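Long-range contact in flavohemoglobin (Malassezia yamatoensis, PDB 6O0A), which probably detoxifies nitric oxide by oxidising it at a heme, with electrons relayed from NAD(P)H through bound FAD: residues Leu20-Thr31 against Asp138-Leu149. Numbering follows the deposited sequence.
Sequences LSTKSQPVIQAT and DIVEAWTEVYWL. With HEM (protoporphyrin IX containing Fe), chain C.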
ATOM      1  N   LEU A  20       1.421  22.155  16.568  1.00 30.72           N
ATOM      2  CA  LEU A  20       0.060  22.482  16.987  1.00 33.67           C
ATOM      3  C   LEU A  20       0.099  23.574  18.045  1.00 31.07           C
ATOM      4  O   LEU A  20       0.780  23.438  19.068  1.00 28.55           O
ATOM      5  CB  LEU A  20      -0.674  21.260  17.533  1.00 35.39           C
ATOM      6  CG  LEU A  20      -2.148  21.544  17.852  1.00 31.20           C
ATOM      7  CD1 LEU A  20      -2.911  21.925  16.588  1.00 25.04           C
ATOM      8  CD2 LEU A  20      -2.819  20.373  18.571  1.00 28.45           C
ATOM      9  N   SER A  21      -0.638  24.653  17.791  1.00 25.86           N
ATOM     10  CA  SER A  21      -0.613  25.824  18.655  1.00 28.41           C
ATOM     11  C   SER A  21      -1.160  25.520  20.049  1.00 26.63           C
ATOM     12  O   SER A  21      -2.048  24.686  20.233  1.00 22.54           O
ATOM     13  CB  SER A  21      -1.427  26.956  18.036  1.00 26.74           C
ATOM     14  OG  SER A  21      -2.823  26.680  18.140  1.00 24.48           O
ATOM     15  N   THR A  22      -0.619  26.237  21.036  1.00 23.79           N
ATOM     16  CA  THR A  22      -1.134  26.161  22.398  1.00 23.41           C
ATOM     17  C   THR A  22      -2.627  26.461  22.441  1.00 25.33           C
ATOM     18  O   THR A  22      -3.373  25.850  23.214  1.00 22.06           O
ATOM     19  CB  THR A  22      -0.356  27.136  23.280  1.00 24.79           C
ATOM     20  OG1 THR A  22       1.034  26.776  23.254  1.00 26.10           O
ATOM     21  CG2 THR A  22      -0.876  27.116  24.710  1.00 25.31           C
ATOM     22  N   LYS A  23      -3.081  27.396  21.609  1.00 21.35           N
ATOM     23  CA  LYS A  23      -4.503  27.728  21.585  1.00 24.52           C
ATOM     24  C   LYS A  23      -5.348  26.526  21.177  1.00 23.58           C
ATOM     25  O   LYS A  23      -6.428  26.293  21.739  1.00 20.55           O
ATOM     26  CB  LYS A  23      -4.737  28.897  20.631  1.00 25.79           C
ATOM     27  CG  LYS A  23      -6.163  29.426  20.569  1.00 22.77           C
ATOM     28  CD  LYS A  23      -6.220  30.560  19.553  1.00 25.61           C
ATOM     29  CE  LYS A  23      -7.419  31.482  19.763  1.00 28.72           C
ATOM     30  NZ  LYS A  23      -8.646  30.991  19.086  1.00 26.17           N
ATOM     31  N   SER A  24      -4.871  25.743  20.209  1.00 21.25           N
ATOM     32  CA  SER A  24      -5.694  24.678  19.653  1.00 24.28           C
ATOM     33  C   SER A  24      -5.660  23.412  20.491  1.00 18.72           C
ATOM     34  O   SER A  24      -6.636  22.656  20.481  1.00 19.59           O
ATOM     35  CB  SER A  24      -5.252  24.349  18.228  1.00 19.00           C
ATOM     36  OG  SER A  24      -5.741  25.320  17.320  1.00 19.52           O
ATOM     37  N   GLN A  25      -4.558  23.155  21.187  1.00 19.92           N
ATOM     38  CA  GLN A  25      -4.368  21.911  21.932  1.00 26.09           C
ATOM     39  C   GLN A  25      -5.583  21.533  22.787  1.00 22.73           C
ATOM     40  O   GLN A  25      -6.116  20.428  22.618  1.00 24.51           O
ATOM     41  CB  GLN A  25      -3.102  21.996  22.798  1.00 28.86           C
ATOM     42  CG  GLN A  25      -1.813  21.830  21.999  1.00 35.75           C
ATOM     43  CD  GLN A  25      -0.609  22.435  22.700  1.00 37.88           C
ATOM     44  OE1 GLN A  25      -0.577  22.538  23.925  1.00 40.49           O
ATOM     45  NE2 GLN A  25       0.379  22.856  21.921  1.00 35.06           N
ATOM     46  N   PRO A  26      -6.065  22.397  23.687  1.00 23.36           N
ATOM     47  CA  PRO A  26      -7.189  21.980  24.543  1.00 22.71           C
ATOM     48  C   PRO A  26      -8.463  21.735  23.767  1.00 21.96           C
ATOM     49  O   PRO A  26      -9.288  20.909  24.177  1.00 21.39           O
ATOM     50  CB  PRO A  26      -7.359  23.155  25.516  1.00 22.25           C
ATOM     51  CG  PRO A  26      -6.202  24.041  25.301  1.00 29.78           C
ATOM     52  CD  PRO A  26      -5.705  23.806  23.927  1.00 24.57           C
ATOM     53  N   VAL A  27      -8.663  22.433  22.652  1.00 19.55           N
ATOM     54  CA  VAL A  27      -9.860  22.202  21.853  1.00 20.09           C
ATOM     55  C   VAL A  27      -9.804  20.830  21.197  1.00 24.34           C
ATOM     56  O   VAL A  27     -10.794  20.089  21.193  1.00 23.61           O
ATOM     57  CB  VAL A  27     -10.035  23.317  20.809  1.00 19.22           C
ATOM     58  CG1 VAL A  27     -11.303  23.073  19.982  1.00 17.40           C
ATOM     59  CG2 VAL A  27     -10.075  24.681  21.498  1.00 21.47           C
ATOM     60  N   ILE A  28      -8.651  20.483  20.607  1.00 19.89           N
ATOM     61  CA  ILE A  28      -8.485  19.161  20.012  1.00 18.47           C
ATOM     62  C   ILE A  28      -8.640  18.094  21.082  1.00 24.61           C
ATOM     63  O   ILE A  28      -9.323  17.082  20.883  1.00 30.25           O
ATOM     64  CB  ILE A  28      -7.120  19.047  19.305  1.00 19.74           C
ATOM     65  CG1 ILE A  28      -7.005  20.069  18.173  1.00 16.90           C
ATOM     66  CG2 ILE A  28      -6.925  17.642  18.750  1.00 23.31           C
ATOM     67  CD1 ILE A  28      -8.162  19.991  17.180  1.00 17.28           C
ATOM     68  N   GLN A  29      -8.003  18.315  22.236  1.00 23.69           N
ATOM     69  CA  GLN A  29      -8.104  17.378  23.353  1.00 27.89           C
ATOM     70  C   GLN A  29      -9.559  17.127  23.738  1.00 29.44           C
ATOM     71  O   GLN A  29      -9.977  15.976  23.914  1.00 36.91           O
ATOM     72  CB  GLN A  29      -7.315  17.918  24.551  1.00 27.79           C
ATOM     73  CG  GLN A  29      -7.424  17.069  25.800  1.00 44.24           C
ATOM     74  CD  GLN A  29      -6.670  15.766  25.669  1.00 60.35           C
ATOM     75  OE1 GLN A  29      -5.549  15.736  25.161  1.00 66.45           O
ATOM     76  NE2 GLN A  29      -7.283  14.676  26.121  1.00 68.58           N
ATOM     77  N   ALA A  30     -10.346  18.197  23.871  1.00 32.63           N
ATOM     78  CA  ALA A  30     -11.716  18.067  24.357  1.00 28.68           C
ATOM     79  C   ALA A  30     -12.670  17.506  23.307  1.00 31.87           C
ATOM     80  O   ALA A  30     -13.643  16.838  23.667  1.00 35.35           O
ATOM     81  CB  ALA A  30     -12.232  19.417  24.849  1.00 30.04           C
ATOM     82  N   THR A  31     -12.426  17.760  22.024  1.00 26.78           N
ATOM     83  CA  THR A  31     -13.355  17.363  20.973  1.00 24.44           C
ATOM     84  C   THR A  31     -12.919  16.118  20.216  1.00 26.91           C
ATOM     85  O   THR A  31     -13.667  15.641  19.356  1.00 27.92           O
ATOM     86  CB  THR A  31     -13.555  18.517  19.979  1.00 21.95           C
ATOM     87  OG1 THR A  31     -12.300  18.811  19.352  1.00 22.05           O
ATOM     88  CG2 THR A  31     -14.069  19.755  20.698  1.00 22.86           C
ATOM     89  N   ASP A 138     -14.333  28.052  17.459  1.00 17.89           N
ATOM     90  CA  ASP A 138     -13.193  27.472  18.161  1.00 19.42           C
ATOM     91  C   ASP A 138     -12.884  26.068  17.652  1.00 18.44           C
ATOM     92  O   ASP A 138     -11.716  25.728  17.413  1.00 20.84           O
ATOM     93  CB  ASP A 138     -13.435  27.469  19.680  1.00 22.09           C
ATOM     94  CG  ASP A 138     -14.796  26.872  20.092  1.00 30.29           C
ATOM     95  OD1 ASP A 138     -15.592  26.416  19.237  1.00 29.96           O
ATOM     96  OD2 ASP A 138     -15.068  26.864  21.314  1.00 34.26           O
ATOM     97  N   ILE A 139     -13.917  25.252  17.441  1.00 14.75           N
ATOM     98  CA  ILE A 139     -13.706  23.875  16.993  1.00 13.44           C
ATOM     99  C   ILE A 139     -13.209  23.850  15.553  1.00 17.77           C
ATOM    100  O   ILE A 139     -12.267  23.122  15.211  1.00 17.05           O
ATOM    101  CB  ILE A 139     -15.007  23.064  17.159  1.00 20.67           C
ATOM    102  CG1 ILE A 139     -15.357  22.928  18.646  1.00 24.84           C
ATOM    103  CG2 ILE A 139     -14.891  21.699  16.490  1.00 26.29           C
ATOM    104  CD1 ILE A 139     -16.664  22.190  18.905  1.00 28.79           C
ATOM    105  N   VAL A 140     -13.845  24.634  14.683  1.00 15.68           N
ATOM    106  CA  VAL A 140     -13.435  24.657  13.283  1.00 15.83           C
ATOM    107  C   VAL A 140     -12.012  25.190  13.159  1.00 13.75           C
ATOM    108  O   VAL A 140     -11.197  24.652  12.403  1.00 16.54           O
ATOM    109  CB  VAL A 140     -14.437  25.485  12.456  1.00 18.78           C
ATOM    110  CG1 VAL A 140     -13.923  25.679  11.038  1.00 21.10           C
ATOM    111  CG2 VAL A 140     -15.802  24.808  12.468  1.00 17.31           C
ATOM    112  N   GLU A 141     -11.672  26.222  13.943  1.00 15.83           N
ATOM    113  CA  GLU A 141     -10.321  26.780  13.879  1.00 15.75           C
ATOM    114  C   GLU A 141      -9.271  25.749  14.286  1.00 16.07           C
ATOM    115  O   GLU A 141      -8.246  25.585  13.612  1.00 18.86           O
ATOM    116  CB  GLU A 141     -10.222  28.018  14.771  1.00 14.19           C
ATOM    117  CG  GLU A 141      -8.889  28.731  14.672  1.00 16.45           C
ATOM    118  CD  GLU A 141      -8.804  29.889  15.636  1.00 27.28           C
ATOM    119  OE1 GLU A 141      -9.610  30.833  15.503  1.00 24.67           O
ATOM    120  OE2 GLU A 141      -7.955  29.845  16.547  1.00 25.20           O
ATOM    121  N   ALA A 142      -9.507  25.041  15.391  1.00 16.93           N
ATOM    122  CA  ALA A 142      -8.513  24.090  15.876  1.00 15.30           C
ATOM    123  C   ALA A 142      -8.339  22.919  14.913  1.00 15.88           C
ATOM    124  O   ALA A 142      -7.209  22.507  14.626  1.00 17.17           O
ATOM    125  CB  ALA A 142      -8.905  23.592  17.267  1.00 15.20           C
ATOM    126  N   TRP A 143      -9.441  22.376  14.391  1.00 16.37           N
ATOM    127  CA  TRP A 143      -9.319  21.248  13.472  1.00 19.51           C
ATOM    128  C   TRP A 143      -8.773  21.679  12.113  1.00 14.65           C
ATOM    129  O   TRP A 143      -8.078  20.901  11.445  1.00 16.67           O
ATOM    130  CB  TRP A 143     -10.670  20.530  13.352  1.00 18.18           C
ATOM    131  CG  TRP A 143     -10.888  19.663  14.558  1.00 15.06           C
ATOM    132  CD1 TRP A 143     -11.604  19.974  15.686  1.00 17.05           C
ATOM    133  CD2 TRP A 143     -10.295  18.375  14.803  1.00 18.64           C
ATOM    134  NE1 TRP A 143     -11.523  18.936  16.599  1.00 19.22           N
ATOM    135  CE2 TRP A 143     -10.726  17.947  16.079  1.00 20.47           C
ATOM    136  CE3 TRP A 143      -9.456  17.541  14.060  1.00 21.11           C
ATOM    137  CZ2 TRP A 143     -10.343  16.720  16.625  1.00 20.37           C
ATOM    138  CZ3 TRP A 143      -9.082  16.321  14.598  1.00 21.58           C
ATOM    139  CH2 TRP A 143      -9.529  15.922  15.869  1.00 19.97           C
ATOM    140  N   THR A 144      -9.041  22.918  11.703  1.00 17.05           N
ATOM    141  CA  THR A 144      -8.392  23.451  10.511  1.00 16.95           C
ATOM    142  C   THR A 144      -6.873  23.483  10.673  1.00 15.47           C
ATOM    143  O   THR A 144      -6.135  23.138   9.743  1.00 19.06           O
ATOM    144  CB  THR A 144      -8.958  24.839  10.208  1.00 16.80           C
ATOM    145  OG1 THR A 144     -10.350  24.700   9.889  1.00 15.80           O
ATOM    146  CG2 THR A 144      -8.221  25.502   9.051  1.00 19.47           C
ATOM    147  N   GLU A 145      -6.387  23.894  11.851  1.00 14.85           N
ATOM    148  CA  GLU A 145      -4.950  23.879  12.090  1.00 16.38           C
ATOM    149  C   GLU A 145      -4.391  22.465  11.961  1.00 17.97           C
ATOM    150  O   GLU A 145      -3.352  22.259  11.322  1.00 19.49           O
ATOM    151  CB  GLU A 145      -4.633  24.448  13.471  1.00 18.77           C
ATOM    152  CG  GLU A 145      -3.126  24.597  13.680  1.00 19.93           C
ATOM    153  CD  GLU A 145      -2.751  25.153  15.042  1.00 24.78           C
ATOM    154  OE1 GLU A 145      -3.622  25.733  15.726  1.00 22.62           O
ATOM    155  OE2 GLU A 145      -1.571  24.999  15.425  1.00 29.66           O
ATOM    156  N   VAL A 146      -5.078  21.486  12.559  1.00 19.10           N
ATOM    157  CA  VAL A 146      -4.677  20.084  12.453  1.00 16.85           C
ATOM    158  C   VAL A 146      -4.629  19.658  10.992  1.00 18.71           C
ATOM    159  O   VAL A 146      -3.644  19.069  10.533  1.00 19.32           O
ATOM    160  CB  VAL A 146      -5.634  19.190  13.268  1.00 17.49           C
ATOM    161  CG1 VAL A 146      -5.332  17.701  13.048  1.00 20.44           C
ATOM    162  CG2 VAL A 146      -5.559  19.531  14.742  1.00 18.75           C
ATOM    163  N   TYR A 147      -5.682  19.978  10.230  1.00 14.36           N
ATOM    164  CA  TYR A 147      -5.706  19.609   8.818  1.00 17.01           C
ATOM    165  C   TYR A 147      -4.494  20.163   8.077  1.00 18.75           C
ATOM    166  O   TYR A 147      -3.843  19.448   7.311  1.00 19.39           O
ATOM    167  CB  TYR A 147      -6.995  20.097   8.144  1.00 16.09           C
ATOM    168  CG  TYR A 147      -7.027  19.743   6.660  1.00 16.24           C
ATOM    169  CD1 TYR A 147      -6.473  20.590   5.693  1.00 17.55           C
ATOM    170  CD2 TYR A 147      -7.575  18.540   6.230  1.00 17.11           C
ATOM    171  CE1 TYR A 147      -6.481  20.250   4.333  1.00 16.93           C
ATOM    172  CE2 TYR A 147      -7.592  18.194   4.874  1.00 18.40           C
ATOM    173  CZ  TYR A 147      -7.036  19.049   3.938  1.00 15.95           C
ATOM    174  OH  TYR A 147      -7.053  18.693   2.598  1.00 16.74           O
ATOM    175  N   TRP A 148      -4.200  21.453   8.250  1.00 17.93           N
ATOM    176  CA  TRP A 148      -3.154  22.048   7.425  1.00 20.91           C
ATOM    177  C   TRP A 148      -1.756  21.634   7.865  1.00 18.67           C
ATOM    178  O   TRP A 148      -0.846  21.578   7.031  1.00 22.53           O
ATOM    179  CB  TRP A 148      -3.313  23.573   7.387  1.00 23.80           C
ATOM    180  CG  TRP A 148      -4.433  23.925   6.443  1.00 27.98           C
ATOM    181  CD1 TRP A 148      -5.631  24.499   6.753  1.00 36.77           C
ATOM    182  CD2 TRP A 148      -4.482  23.634   5.038  1.00 34.29           C
ATOM    183  NE1 TRP A 148      -6.409  24.614   5.622  1.00 37.15           N
ATOM    184  CE2 TRP A 148      -5.725  24.088   4.558  1.00 38.97           C
ATOM    185  CE3 TRP A 148      -3.583  23.048   4.137  1.00 39.87           C
ATOM    186  CZ2 TRP A 148      -6.093  23.974   3.215  1.00 33.70           C
ATOM    187  CZ3 TRP A 148      -3.951  22.937   2.807  1.00 37.99           C
ATOM    188  CH2 TRP A 148      -5.194  23.393   2.362  1.00 33.79           C
ATOM    189  N   LEU A 149      -1.561  21.322   9.147  1.00 19.30           N
ATOM    190  CA  LEU A 149      -0.290  20.739   9.565  1.00 22.10           C
ATOM    191  C   LEU A 149      -0.029  19.443   8.818  1.00 23.33           C
ATOM    192  O   LEU A 149       1.086  19.200   8.338  1.00 22.60           O
ATOM    193  CB  LEU A 149      -0.297  20.475  11.067  1.00 24.43           C
ATOM    194  CG  LEU A 149      -0.086  21.661  11.997  1.00 29.83           C
ATOM    195  CD1 LEU A 149      -0.300  21.218  13.428  1.00 31.93           C
ATOM    196  CD2 LEU A 149       1.316  22.201  11.801  1.00 34.03           C
TER
HETATM  197  CHA HEM C 402      -5.661   7.487   0.109  1.00 16.79           C
HETATM  198  CHB HEM C 402      -5.119  10.555   3.862  1.00 19.81           C
HETATM  199  CHC HEM C 402      -5.643  14.322   0.849  1.00 18.14           C
HETATM  200  CHD HEM C 402      -6.832  11.268  -2.728  1.00 13.25           C
HETATM  201  C1A HEM C 402      -5.446   7.989   1.381  1.00 15.68           C
HETATM  202  C2A HEM C 402      -5.202   7.210   2.576  1.00 17.37           C
HETATM  203  C3A HEM C 402      -5.047   8.054   3.604  1.00 21.80           C
HETATM  204  C4A HEM C 402      -5.207   9.405   3.106  1.00 23.25           C
HETATM  205  CMA HEM C 402      -4.770   7.683   5.075  1.00 22.27           C
HETATM  206  CAA HEM C 402      -5.104   5.671   2.625  1.00 21.86           C
HETATM  207  CBA HEM C 402      -3.633   5.357   2.365  1.00 23.78           C
HETATM  208  CGA HEM C 402      -3.429   3.863   2.305  1.00 36.86           C
HETATM  209  O1A HEM C 402      -4.175   3.180   1.559  1.00 37.78           O
HETATM  210  O2A HEM C 402      -2.517   3.352   2.999  1.00 41.98           O
HETATM  211  C1B HEM C 402      -5.203  11.846   3.379  1.00 18.23           C
HETATM  212  C2B HEM C 402      -5.074  13.062   4.161  1.00 16.56           C
HETATM  213  C3B HEM C 402      -5.237  14.109   3.329  1.00 20.11           C
HETATM  214  C4B HEM C 402      -5.450  13.582   1.994  1.00 15.35           C
HETATM  215  CMB HEM C 402      -4.825  13.062   5.683  1.00 21.94           C
HETATM  216  CAB HEM C 402      -5.184  15.627   3.638  1.00 20.70           C
HETATM  217  CBB HEM C 402      -4.672  16.163   4.758  1.00 18.94           C
HETATM  218  C1C HEM C 402      -6.050  13.814  -0.368  1.00 18.03           C
HETATM  219  C2C HEM C 402      -6.431  14.602  -1.511  1.00 14.33           C
HETATM  220  C3C HEM C 402      -6.760  13.766  -2.513  1.00 14.40           C
HETATM  221  C4C HEM C 402      -6.608  12.418  -2.011  1.00 14.17           C
HETATM  222  CMC HEM C 402      -6.402  16.148  -1.512  1.00 18.42           C
HETATM  223  CAC HEM C 402      -7.273  14.070  -3.946  1.00 16.52           C
HETATM  224  CBC HEM C 402      -7.970  15.183  -4.245  1.00 21.98           C
HETATM  225  C1D HEM C 402      -6.608   9.991  -2.258  1.00 12.39           C
HETATM  226  C2D HEM C 402      -6.832   8.783  -3.031  1.00 17.88           C
HETATM  227  C3D HEM C 402      -6.526   7.740  -2.262  1.00 17.87           C
HETATM  228  C4D HEM C 402      -6.083   8.237  -0.970  1.00 15.30           C
HETATM  229  CMD HEM C 402      -7.356   8.759  -4.485  1.00 16.95           C
HETATM  230  CAD HEM C 402      -6.624   6.257  -2.683  1.00 14.43           C
HETATM  231  CBD HEM C 402      -7.803   5.636  -1.939  1.00 19.69           C
HETATM  232  CGD HEM C 402      -9.120   5.974  -2.601  1.00 24.23           C
HETATM  233  O1D HEM C 402      -9.243   5.815  -3.846  1.00 18.74           O
HETATM  234  O2D HEM C 402     -10.067   6.386  -1.874  1.00 25.99           O
HETATM  235  NA  HEM C 402      -5.442   9.327   1.744  1.00 15.74           N
HETATM  236  NB  HEM C 402      -5.432  12.202   2.069  1.00 16.62           N
HETATM  237  NC  HEM C 402      -6.159  12.478  -0.701  1.00 13.74           N
HETATM  238  ND  HEM C 402      -6.140   9.624  -1.012  1.00 14.71           N
HETATM  239 FE   HEM C 402      -5.523  10.919   0.471  1.00 18.44          FE
HETATM  240  O   HOH W   1      -7.445  27.476  17.802  1.00 23.33           O
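Ile28 and Trp143 form the tight centre where residues 25-31 cross residues 138-149, their axes at a signed angle of -99°. The Ile28 CD1 methyl sits almost squarely over the indole's five-membered ring, 3.4 Å from its centroid, in a CH-pi contact. With CG1 anti to the carbonyl carbon (chi1 -61°), the slender isoleucine branch also reaches Val146 CG2 and Ala142 CB. The indole is fixed at its edge as well: Trp143 NE1 donates to Thr31 OG1 (2.9 Å, 163°), nearly in the ring plane, and Thr31 OG1 in turn donates to Val27 O, so threonine suits the place as both acceptor and donor. Ala142 is small enough to let the backbones close in, its CA standing 4.7 Å from the CA of Ser24, while Val27 CG1 rests on its methyl.

Toward the chain start the packing becomes polar. Glu145, extended, brings its carboxylate to the turn before the helix. Glu145 OE2 accepts from the backbone N of Ser21 (2.6 Å), and Glu145 OE1 accepts from two hydroxyls, Ser21 OG in the syn direction and Ser24 OG from above the carboxylate plane, each at 2.7 Å. Three bonds thus limit rotation of the carboxylate, and Ser21 OG in turn accepts from Ser24 N in an ST motif. Leu20 CD1 lies against this group.

The solvent side is looser: Lys23 NZ reaches Glu141 OE2 in a salt bridge of 2.9 Å, long charged chains suiting this exposed edge, and a water donates to both Glu141 OE2 and Ser24 OG. Farther along, Tyr147 touches the heme vinyl carbon CBB, so the helix carrying this contact also lines the heme pocket. This steep crossing of the heme domain's first and last helices corresponds to the A/H pairing of the globin fold.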